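Local atomic coordinates of putative adhesin (Parabacteroides distasonis, PDB entry 3LJY), a protein that is of uncertain function but, as a putative lipoprotein with an auto-transporter adhesin head domain, probably takes part in cell adhesion. Residues A[57-60]-A[65-68]; A[174-177]-A[181-184]; A[208-213]-A[220-225]. All blocks are in the same frame, centred on the assembly; numbering follows the deposited sequence.

The three contacts illustrate how a beta solenoid is held together, by backbone bonds within a sheet and by apolar side chains between sheets. Interaction 1 is the first kind: an antiparallel hairpin at the edge of the long sheet, partly buried, with one apolar and one polar face. Interactions 2 and 3 are the second kind. In each, a strand of that sheet faces the next strand in the chain, joined mainly by interior side chains, without direct hydrogen bonds. Interaction 2 is largely buried and includes a water bridge; interaction 3, centred about 13 Å from it, grows exposed towards one end. The centre of interaction 1 lies about 32 Å from that of interaction 2.

Interaction 1: A[57-60]-A[65-68]; sequences NIEV and LTIA
Leu65 lays its CD1 methyl between two side chains of the neighbouring strand, 3.9 Å from CG2 of Ile58 and equally close to CG2 of Val60. The two strands, 57-60 and 65-68, form an antiparallel beta hairpin whose outer strand is an edge of the long sheet of the solenoid. CG of Leu65 stands opposite its own backbone N (chi1 179°), and this carries CD1 towards the partner strand. Ile58 and Ile67, a non-hydrogen-bonded pair, run alongside one another in the same direction, with CG1 of Ile58 4.2 Å from CG2 of Ile67. This apolar face is covered further by Val44 and Phe33, from strands 43-49 and 32-37.

The opposite face carries Asn57, Glu59, Thr66 and Ala68. Here the hydrogen-bonded pairs, Asn57 with Ala68 and Glu59 with Thr66, each close a ring of two backbone bonds. The straightest runs from N of Glu59 to O of Thr66 (2.9 Å, 176° at the hydrogen). Beyond the hairpin, the backbone of Leu65 bonds to Glu24 and Lys26, tying the inner strand to the rest of the sheet. On the polar face, Asn57 ND2 reaches Glu59 OE2 in a weak bond of 3.5 Å. OG1 of Thr66 hydrogen-bonds a water at 2.8 Å, and that water also donates weakly to O of Glu59, 3.1 Å away.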
loop_
_atom_site.group_PDB
_atom_site.type_symbol
_atom_site.label_atom_id
_atom_site.label_comp_id
_atom_site.label_asym_id
_atom_site.label_seq_id
_atom_site.Cartn_x
_atom_site.Cartn_y
_atom_site.Cartn_z
ATOM N N ASN A 57 18.962 -8.386 -11.097
ATOM C CA ASN A 57 18.541 -9.776 -10.936
ATOM C C ASN A 57 17.020 -9.869 -10.813
ATOM O O ASN A 57 16.467 -9.489 -9.814
ATOM C CB ASN A 57 19.248 -10.374 -9.716
ATOM C CG ASN A 57 19.026 -11.862 -9.571
ATOM O OD1 ASN A 57 18.943 -12.599 -10.560
ATOM N ND2 ASN A 57 18.951 -12.322 -8.326
ATOM N N ILE A 58 16.363 -10.369 -11.841
ATOM C CA ILE A 58 14.911 -10.544 -11.867
ATOM C C ILE A 58 14.567 -12.022 -11.641
ATOM O O ILE A 58 14.972 -12.855 -12.438
ATOM C CB ILE A 58 14.324 -10.095 -13.244
ATOM C CG1 ILE A 58 14.751 -8.638 -13.572
ATOM C CG2 ILE A 58 12.820 -10.199 -13.239
ATOM C CD1 ILE A 58 14.600 -8.210 -15.013
ATOM N N GLU A 59 13.842 -12.353 -10.570
ATOM C CA GLU A 59 13.469 -13.747 -10.302
ATOM C C GLU A 59 11.985 -13.856 -10.009
ATOM O O GLU A 59 11.430 -12.984 -9.364
ATOM C CB GLU A 59 14.259 -14.311 -9.124
ATOM C CG GLU A 59 15.727 -14.631 -9.451
ATOM C CD GLU A 59 16.588 -14.884 -8.187
ATOM O OE1 GLU A 59 16.205 -14.421 -7.082
ATOM O OE2 GLU A 59 17.653 -15.547 -8.299
ATOM N N VAL A 60 11.362 -14.924 -10.506
ATOM C CA VAL A 60 10.080 -15.443 -9.998
ATOM C C VAL A 60 10.318 -16.838 -9.414
ATOM O O VAL A 60 10.733 -17.729 -10.130
ATOM C CB VAL A 60 8.991 -15.515 -11.108
ATOM C CG1 VAL A 60 7.745 -16.262 -10.626
ATOM C CG2 VAL A 60 8.620 -14.136 -11.606
ATOM N N LEU A 65 7.566 -12.479 -7.449
ATOM C CA LEU A 65 8.566 -11.649 -8.149
ATOM C C LEU A 65 9.460 -10.818 -7.196
ATOM O O LEU A 65 8.960 -10.075 -6.373
ATOM C CB LEU A 65 7.884 -10.687 -9.145
ATOM C CG LEU A 65 8.763 -9.736 -9.952
ATOM C CD1 LEU A 65 9.733 -10.495 -10.879
ATOM C CD2 LEU A 65 7.951 -8.752 -10.728
ATOM N N THR A 66 10.779 -10.974 -7.303
ATOM C CA THR A 66 11.753 -10.074 -6.673
ATOM C C THR A 66 12.693 -9.497 -7.770
ATOM O O THR A 66 13.109 -10.194 -8.705
ATOM C CB THR A 66 12.576 -10.786 -5.541
ATOM O OG1 THR A 66 13.105 -12.020 -6.015
ATOM C CG2 THR A 66 11.701 -11.139 -4.329
ATOM N N ILE A 67 12.956 -8.197 -7.688
ATOM C CA ILE A 67 13.912 -7.526 -8.551
ATOM C C ILE A 67 14.893 -6.778 -7.668
ATOM O O ILE A 67 14.509 -5.915 -6.878
ATOM C CB ILE A 67 13.229 -6.535 -9.521
ATOM C CG1 ILE A 67 12.157 -7.254 -10.332
ATOM C CG2 ILE A 67 14.244 -5.899 -10.447
ATOM C CD1 ILE A 67 11.380 -6.362 -11.157
ATOM N N ALA A 68 16.163 -7.125 -7.771
ATOM C CA ALA A 68 17.178 -6.461 -6.967
ATOM C C ALA A 68 18.520 -6.529 -7.675
ATOM O O ALA A 68 18.641 -7.202 -8.699
ATOM C CB ALA A 68 17.254 -7.114 -5.565
HETATM O O HOH W 1 11.690 -14.381 -6.574
#

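Interaction 2: A[174-177]-A[181-184]; sequences YSIV and DIHA
Strands 174-176 and 181-184 run nearly antiparallel, at 150°, but their axes stay 8.1 Å apart, so they face each other across an interior and are joined through side chains. Ile182 fills the middle. Its CD1 methyl sits between the two residues that point at it from the other strand, 3.7 Å from CB of Tyr174 and 3.7 Å from CG1 of Ile176. With CG1 of Ile182 opposite its carbonyl carbon (chi1 -76°) and the chain then extended, CD1 reaches well across the gap, while the CG2 branch turns to the CD2 and CE2 atoms of the Tyr174 ring. Ile176 and Ile182 overlap in passing, each heading for the other's strand, and CD1 of Ile176 comes to rest 3.7 Å from the backbone N of Ile182.

Inward-pointing aliphatic and aromatic residues of facing strands fill the interior of a beta solenoid, the architecture of the pectate-lyase-like clan to which this family belongs. Neighbouring turns continue the packing: Ile156 touches Ile182, Val204 touches Tyr174 and Ala202 touches Ile176. At the other end of the contact the phenol of Tyr174 lies against Ala184, whose CB is 3.6 Å from OH. The hydroxyl donates to a water 2.6 Å away, which lies in the ring plane at its edge. The water donates in turn to O of Ala184, also at 2.6 Å, bridging the phenol to the facing backbone.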
loop_
_atom_site.group_PDB
_atom_site.type_symbol
_atom_site.label_atom_id
_atom_site.label_comp_id
_atom_site.label_asym_id
_atom_site.label_seq_id
_atom_site.Cartn_x
_atom_site.Cartn_y
_atom_site.Cartn_z
ATOM N N TYR A 174 -10.243 -0.673 11.416
ATOM C CA TYR A 174 -9.121 0.249 11.336
ATOM C C TYR A 174 -8.392 0.282 12.670
ATOM O O TYR A 174 -9.004 0.341 13.708
ATOM C CB TYR A 174 -9.571 1.676 11.040
ATOM C CG TYR A 174 -10.325 1.991 9.765
ATOM C CD1 TYR A 174 -10.436 1.093 8.700
ATOM C CD2 TYR A 174 -10.912 3.247 9.628
ATOM C CE1 TYR A 174 -11.160 1.450 7.511
ATOM C CE2 TYR A 174 -11.615 3.606 8.490
ATOM C CZ TYR A 174 -11.736 2.718 7.429
ATOM O OH TYR A 174 -12.464 3.149 6.351
ATOM N N SER A 175 -7.071 0.313 12.631
ATOM C CA SER A 175 -6.253 0.338 13.842
ATOM C C SER A 175 -5.085 1.301 13.689
ATOM O O SER A 175 -4.343 1.219 12.715
ATOM C CB SER A 175 -5.736 -1.068 14.117
ATOM O OG SER A 175 -5.201 -1.162 15.413
ATOM N N ILE A 176 -4.931 2.235 14.630
ATOM C CA ILE A 176 -3.744 3.102 14.671
ATOM C C ILE A 176 -3.074 2.954 16.039
ATOM O O ILE A 176 -3.677 3.274 17.072
ATOM C CB ILE A 176 -4.036 4.619 14.408
ATOM C CG1 ILE A 176 -4.805 4.854 13.099
ATOM C CG2 ILE A 176 -2.710 5.415 14.448
ATOM C CD1 ILE A 176 -5.212 6.368 12.788
ATOM N N VAL A 177 -1.844 2.440 16.030
ATOM C CA VAL A 177 -1.068 2.184 17.241
ATOM C C VAL A 177 0.041 3.231 17.399
ATOM O O VAL A 177 0.501 3.532 18.516
ATOM C CB VAL A 177 -0.492 0.756 17.248
ATOM C CG1 VAL A 177 0.515 0.547 18.414
ATOM C CG2 VAL A 177 -1.619 -0.246 17.361
ATOM N N ASP A 181 -1.893 8.435 10.625
ATOM C CA ASP A 181 -3.218 8.940 10.243
ATOM C C ASP A 181 -3.903 8.030 9.248
ATOM O O ASP A 181 -3.255 7.455 8.386
ATOM C CB ASP A 181 -3.118 10.321 9.589
ATOM C CG ASP A 181 -2.667 11.412 10.543
ATOM O OD1 ASP A 181 -2.573 11.199 11.775
ATOM O OD2 ASP A 181 -2.436 12.526 10.046
ATOM N N ILE A 182 -5.220 7.883 9.400
ATOM C CA ILE A 182 -6.063 7.234 8.416
ATOM C C ILE A 182 -6.982 8.325 7.903
ATOM O O ILE A 182 -7.692 8.959 8.689
ATOM C CB ILE A 182 -6.902 6.103 9.000
ATOM C CG1 ILE A 182 -6.019 4.871 9.239
ATOM C CG2 ILE A 182 -8.077 5.727 8.031
ATOM C CD1 ILE A 182 -6.709 3.738 10.093
ATOM N N HIS A 183 -6.933 8.561 6.588
ATOM C CA HIS A 183 -7.809 9.533 5.914
ATOM C C HIS A 183 -8.793 8.792 5.032
ATOM O O HIS A 183 -8.485 8.510 3.876
ATOM C CB HIS A 183 -6.992 10.513 5.073
ATOM C CG HIS A 183 -6.105 11.390 5.884
ATOM N ND1 HIS A 183 -6.586 12.427 6.651
ATOM C CD2 HIS A 183 -4.766 11.381 6.057
ATOM C CE1 HIS A 183 -5.582 13.019 7.270
ATOM N NE2 HIS A 183 -4.464 12.417 6.910
ATOM N N ALA A 184 -9.946 8.447 5.588
ATOM C CA ALA A 184 -10.919 7.609 4.893
ATOM C C ALA A 184 -12.340 8.156 4.999
ATOM O O ALA A 184 -13.313 7.372 5.089
ATOM C CB ALA A 184 -10.850 6.199 5.398
HETATM O O HOH W 2 -14.043 5.182 6.201
#

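Interaction 3: A[208-213]-A[220-225]; sequences DNLKAN and IRYKGP
Leu210 meets Tyr222 in a CH-pi contact: the CD2 methyl stands over one face of the ring, 4.0 Å from its centroid and 28° off the normal. The methyl lies nearer the CB side of the ring than the phenol end, at 3.6 Å from both CG and CD2 of Tyr222. A chi1 of 64° sets CG between the backbone N and the carbonyl carbon, and the second torsion turns the ring broadside to the leucine.

A second apolar pair lies further along: CD1 of the extended Ile220 side chain touches CB of Ala212 at 3.9 Å and comes 4.0 Å from O of Asn213. Leu210, Ala212, Ile220 and Tyr222 point into the interior of a beta solenoid near its C-terminal end, where strands 209-213 and 220-223, antiparallel at 166° with axes 9.1 Å apart, form facing walls. Val228 of the next turn touches both Leu210 and Tyr222, and Cys194 and Val196 of the preceding one touch Ile220.

Polar groups lie outside. Arg221 turns its guanidinium back to its own strand, donating NH1 to O of Ile220 at 3.1 Å from well above the carbonyl plane; NH1 also bonds OG1 of Thr237, and NH2 forms a salt bridge with Glu239. At the exposed end, N of Asp208 comes 3.8 Å from O of Pro225, too far for a hydrogen bond, while OD2 of Asp208 hydrogen-bonds Gln191.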
loop_
_atom_site.group_PDB
_atom_site.type_symbol
_atom_site.label_atom_id
_atom_site.label_comp_id
_atom_site.label_asym_id
_atom_site.label_seq_id
_atom_site.Cartn_x
_atom_site.Cartn_y
_atom_site.Cartn_z
ATOM N N ASP A 208 -23.910 2.956 9.137
ATOM C CA ASP A 208 -24.888 2.201 9.917
ATOM C C ASP A 208 -24.444 2.077 11.389
ATOM O O ASP A 208 -25.149 2.506 12.289
ATOM C CB ASP A 208 -25.165 0.824 9.290
ATOM C CG ASP A 208 -26.283 0.049 10.030
ATOM O OD1 ASP A 208 -27.237 0.661 10.570
ATOM O OD2 ASP A 208 -26.203 -1.193 10.089
ATOM N N ASN A 209 -23.253 1.541 11.623
ATOM C CA ASN A 209 -22.758 1.321 12.973
ATOM C C ASN A 209 -21.288 1.590 13.097
ATOM O O ASN A 209 -20.514 1.029 12.344
ATOM C CB ASN A 209 -22.970 -0.135 13.342
ATOM C CG ASN A 209 -24.292 -0.377 13.952
ATOM O OD1 ASN A 209 -25.193 -0.935 13.313
ATOM N ND2 ASN A 209 -24.448 0.055 15.193
ATOM N N LEU A 210 -20.901 2.424 14.063
ATOM C CA LEU A 210 -19.477 2.697 14.338
ATOM C C LEU A 210 -19.114 2.266 15.751
ATOM O O LEU A 210 -19.756 2.654 16.711
ATOM C CB LEU A 210 -19.133 4.194 14.115
ATOM C CG LEU A 210 -17.743 4.701 14.553
ATOM C CD1 LEU A 210 -16.627 4.086 13.710
ATOM C CD2 LEU A 210 -17.719 6.227 14.541
ATOM N N LYS A 211 -18.071 1.457 15.853
ATOM C CA LYS A 211 -17.498 1.060 17.132
ATOM C C LYS A 211 -16.130 1.799 17.302
ATOM O O LYS A 211 -15.161 1.458 16.659
ATOM C CB LYS A 211 -17.348 -0.455 17.108
ATOM C CG LYS A 211 -17.175 -1.097 18.440
ATOM C CD LYS A 211 -16.413 -2.424 18.328
ATOM C CE LYS A 211 -16.129 -2.978 19.696
ATOM N NZ LYS A 211 -15.107 -2.144 20.376
ATOM N N ALA A 212 -16.095 2.842 18.127
ATOM C CA ALA A 212 -14.940 3.748 18.252
ATOM C C ALA A 212 -14.195 3.598 19.614
ATOM O O ALA A 212 -14.791 3.706 20.681
ATOM C CB ALA A 212 -15.407 5.213 18.069
ATOM N N ASN A 213 -12.894 3.368 19.561
ATOM C CA ASN A 213 -12.070 3.140 20.748
ATOM C C ASN A 213 -10.859 4.047 20.735
ATOM O O ASN A 213 -10.054 4.006 19.788
ATOM C CB ASN A 213 -11.502 1.732 20.667
ATOM C CG ASN A 213 -11.814 0.919 21.820
ATOM O OD1 ASN A 213 -11.131 0.986 22.866
ATOM N ND2 ASN A 213 -12.866 0.093 21.669
ATOM N N ILE A 220 -10.656 10.473 16.713
ATOM C CA ILE A 220 -11.466 9.912 15.643
ATOM C C ILE A 220 -12.497 10.963 15.192
ATOM O O ILE A 220 -13.247 11.502 15.984
ATOM C CB ILE A 220 -12.200 8.597 16.022
ATOM C CG1 ILE A 220 -11.195 7.524 16.490
ATOM C CG2 ILE A 220 -13.034 8.080 14.799
ATOM C CD1 ILE A 220 -11.803 6.190 16.960
ATOM N N ARG A 221 -12.524 11.258 13.907
ATOM C CA ARG A 221 -13.543 12.116 13.341
ATOM C C ARG A 221 -14.366 11.277 12.365
ATOM O O ARG A 221 -13.809 10.561 11.538
ATOM C CB ARG A 221 -12.887 13.279 12.626
ATOM C CG ARG A 221 -12.118 14.232 13.538
ATOM C CD ARG A 221 -13.107 15.041 14.370
ATOM N NE ARG A 221 -12.511 15.890 15.398
ATOM C CZ ARG A 221 -12.078 15.475 16.595
ATOM N NH1 ARG A 221 -12.117 14.190 16.956
ATOM N NH2 ARG A 221 -11.594 16.368 17.439
ATOM N N TYR A 222 -15.685 11.310 12.476
ATOM C CA TYR A 222 -16.509 10.506 11.587
ATOM C C TYR A 222 -17.595 11.304 10.920
ATOM O O TYR A 222 -18.149 12.225 11.496
ATOM C CB TYR A 222 -17.126 9.306 12.299
ATOM C CG TYR A 222 -18.123 9.649 13.413
ATOM C CD1 TYR A 222 -19.500 9.781 13.151
ATOM C CD2 TYR A 222 -17.693 9.819 14.724
ATOM C CE1 TYR A 222 -20.406 10.070 14.175
ATOM C CE2 TYR A 222 -18.598 10.110 15.749
ATOM C CZ TYR A 222 -19.946 10.227 15.464
ATOM O OH TYR A 222 -20.824 10.515 16.479
ATOM N N LYS A 223 -17.860 10.951 9.673
ATOM C CA LYS A 223 -19.047 11.403 8.938
ATOM C C LYS A 223 -20.100 10.315 9.108
ATOM O O LYS A 223 -19.783 9.115 9.159
ATOM C CB LYS A 223 -18.730 11.635 7.453
ATOM C CG LYS A 223 -17.750 12.802 7.206
ATOM C CD LYS A 223 -17.491 13.085 5.704
ATOM C CE LYS A 223 -16.893 14.501 5.490
ATOM N NZ LYS A 223 -15.990 14.606 4.297
ATOM N N GLY A 224 -21.347 10.742 9.271
ATOM C CA GLY A 224 -22.464 9.828 9.479
ATOM C C GLY A 224 -23.144 9.518 8.155
ATOM O O GLY A 224 -22.514 9.614 7.105
ATOM N N PRO A 225 -24.436 9.134 8.190
ATOM C CA PRO A 225 -25.261 8.933 9.406
ATOM C C PRO A 225 -25.017 7.556 10.007
ATOM O O PRO A 225 -25.096 6.555 9.281
ATOM C CB PRO A 225 -26.697 9.053 8.883
ATOM C CG PRO A 225 -26.609 8.588 7.411
ATOM C CD PRO A 225 -25.183 8.851 6.944
#